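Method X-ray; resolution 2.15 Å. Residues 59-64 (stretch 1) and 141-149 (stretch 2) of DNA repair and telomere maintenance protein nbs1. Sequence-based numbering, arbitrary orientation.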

# COMPACT_ATOMS: atom_id res chain seq x y z
N ASP A 59 7.16 -5.10 7.89
CA ASP A 59 7.14 -3.93 7.02
C ASP A 59 5.75 -3.68 6.46
O ASP A 59 5.42 -2.55 6.10
CB ASP A 59 8.12 -4.12 5.85
CG ASP A 59 9.58 -4.27 6.32
OD1 ASP A 59 9.99 -3.59 7.28
OD2 ASP A 59 10.32 -5.09 5.73
N TYR A 60 4.95 -4.75 6.36
CA TYR A 60 3.53 -4.62 5.93
C TYR A 60 2.76 -3.76 6.95
O TYR A 60 1.89 -2.98 6.58
CB TYR A 60 2.87 -5.99 5.77
CG TYR A 60 1.33 -5.95 5.72
CD1 TYR A 60 0.66 -5.51 4.58
CD2 TYR A 60 0.56 -6.35 6.82
CE1 TYR A 60 -0.74 -5.45 4.55
CE2 TYR A 60 -0.82 -6.29 6.80
CZ TYR A 60 -1.47 -5.85 5.67
OH TYR A 60 -2.83 -5.80 5.67
N PHE A 61 3.13 -3.88 8.22
CA PHE A 61 2.50 -3.09 9.28
C PHE A 61 3.12 -1.72 9.54
O PHE A 61 2.40 -0.78 9.89
CB PHE A 61 2.48 -3.90 10.58
CG PHE A 61 1.65 -5.12 10.51
CD1 PHE A 61 2.21 -6.37 10.28
CD2 PHE A 61 0.27 -5.03 10.62
CE1 PHE A 61 1.41 -7.51 10.22
CE2 PHE A 61 -0.52 -6.15 10.56
CZ PHE A 61 0.05 -7.39 10.36
N THR A 62 4.44 -1.60 9.40
CA THR A 62 5.12 -0.33 9.72
C THR A 62 5.20 0.61 8.51
O THR A 62 5.37 1.82 8.66
CB THR A 62 6.57 -0.58 10.18
OG1 THR A 62 7.32 -1.15 9.07
CG2 THR A 62 6.60 -1.51 11.36
N GLY A 63 5.11 0.05 7.32
CA GLY A 63 5.36 0.81 6.09
C GLY A 63 6.84 1.07 5.84
O GLY A 63 7.19 1.91 5.00
N GLY A 64 7.72 0.37 6.56
CA GLY A 64 9.17 0.53 6.37
C GLY A 64 9.61 -0.02 5.02
O GLY A 64 8.92 -0.87 4.43
N GLY A 141 -0.16 -8.92 3.61
CA GLY A 141 -0.70 -9.45 4.85
C GLY A 141 -2.20 -9.59 4.80
O GLY A 141 -2.83 -9.24 3.80
N LEU A 142 -2.76 -10.08 5.90
CA LEU A 142 -4.17 -10.38 6.01
C LEU A 142 -4.83 -9.40 6.98
O LEU A 142 -5.90 -8.87 6.72
CB LEU A 142 -4.35 -11.81 6.53
CG LEU A 142 -5.33 -12.76 5.85
CD1 LEU A 142 -6.79 -12.54 6.26
CD2 LEU A 142 -5.19 -12.72 4.31
N ARG A 143 -4.16 -9.15 8.10
CA ARG A 143 -4.70 -8.33 9.19
C ARG A 143 -4.65 -6.86 8.84
O ARG A 143 -3.95 -6.45 7.91
CB ARG A 143 -3.91 -8.57 10.49
CG ARG A 143 -3.88 -10.01 10.94
CD ARG A 143 -5.23 -10.46 11.38
NE ARG A 143 -5.53 -11.83 10.95
CZ ARG A 143 -6.63 -12.17 10.28
NH1 ARG A 143 -7.54 -11.26 9.96
NH2 ARG A 143 -6.82 -13.44 9.93
N ASP A 144 -5.39 -6.07 9.59
CA ASP A 144 -5.43 -4.64 9.32
C ASP A 144 -4.08 -3.98 9.58
O ASP A 144 -3.39 -4.34 10.52
CB ASP A 144 -6.47 -3.97 10.22
CG ASP A 144 -6.67 -2.54 9.84
OD1 ASP A 144 -7.17 -2.29 8.72
OD2 ASP A 144 -6.26 -1.67 10.62
N SER A 145 -3.72 -3.01 8.75
CA SER A 145 -2.48 -2.26 8.93
C SER A 145 -2.71 -0.80 8.53
O SER A 145 -3.45 -0.52 7.60
CB SER A 145 -1.36 -2.87 8.06
OG SER A 145 -0.34 -1.93 7.72
N ASP A 146 -2.04 0.12 9.21
CA ASP A 146 -2.12 1.53 8.84
C ASP A 146 -1.22 1.92 7.66
O ASP A 146 -1.32 3.03 7.14
CB ASP A 146 -1.86 2.42 10.06
CG ASP A 146 -2.94 2.25 11.12
OD1 ASP A 146 -4.13 2.22 10.74
OD2 ASP A 146 -2.60 2.14 12.31
N ALA A 147 -0.38 0.98 7.22
CA ALA A 147 0.51 1.18 6.08
C ALA A 147 -0.02 0.61 4.75
O ALA A 147 0.60 0.81 3.70
CB ALA A 147 1.91 0.62 6.39
N THR A 148 -1.12 -0.13 4.82
CA THR A 148 -1.80 -0.67 3.62
C THR A 148 -2.13 0.45 2.66
O THR A 148 -2.72 1.46 3.07
CB THR A 148 -3.12 -1.35 4.00
OG1 THR A 148 -2.85 -2.49 4.81
CG2 THR A 148 -3.88 -1.82 2.76
N THR A 149 -1.72 0.28 1.40
CA THR A 149 -2.12 1.18 0.33
C THR A 149 -3.18 0.55 -0.60
O THR A 149 -3.97 1.26 -1.20
CB THR A 149 -0.91 1.63 -0.54
OG1 THR A 149 -0.24 0.47 -1.03
CG2 THR A 149 0.08 2.45 0.29
O HOH W 1 -0.13 -0.88 11.05

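The contact pairs the last turn of a helix, ending at Thr62, with an irregular segment at least 81 residues away in sequence, and its organising element is the buried side chain of Tyr60. Its CA-to-CB bond points sideways, yet with chi1 at t the ring reaches in among the residues of the second stretch.

Gly141 comes first and lies flat against that ring. Its CA sits 3.7 Å from the centroid of the Tyr60 ring, 11° off the normal, so a CH-pi contact covers one face. The fit demands glycine: an ideal CB would point toward the helix and come to 2.4 Å from Tyr60 CE2, a clash. Leu142 points its CA-to-CB bond away and contributes almost nothing.

Arg143 contributes chiefly through its backbone. Tyr60 OH donates a hydrogen bond to Arg143 O at 2.6 Å, near the plane of the ring, which gives the phenol a partner at the tip of a largely apolar side chain. The arginine side chain leads away at its end, but its base is useful: Arg143 CB lies 4.1 Å from Phe61 CZ, at the edge of that ring. The CA-to-CB bond of Asp144 also points away, and its OD1 is hydrogen-bonded elsewhere in the structure; what it presents is its carbonyl, with Asp144 O 3.4 Å from Phe61 CE2 at the ring edge.

Ser145 is the most versatile residue of the segment. Pointing toward the helix, it places CB 4.0 Å from the centroid of the Tyr60 ring, over the face opposite Gly141, so that the tyrosine is sandwiched between two small residues. Its OG donates to Tyr60 O at 2.7 Å and accepts from Ala147 N at 3.0 Å; one hydroxyl thus ties the helix end to the second stretch while bracing the backbone two residues on. A serine suits this buried site by combining a small CB with both donor and acceptor capacity.

Asp146 makes no direct contact, but water 1 bridges its backbone to the helix, donating to Phe61 O at 2.8 Å and accepting from Asp146 N at 2.8 Å.

Ala147 packs its methyl against the helix end, with CB 3.4 Å from Gly63 N and 3.6 Å from Tyr60 O. Gly63 leaves helical geometry with positive phi, which favours glycine by itself, and an ideal CB there would stand a tight 3.1 Å from Ala147 CB. Thr148 closes the contact, its OG1 3.4 Å from Tyr60 OH, while Thr149 is out of reach.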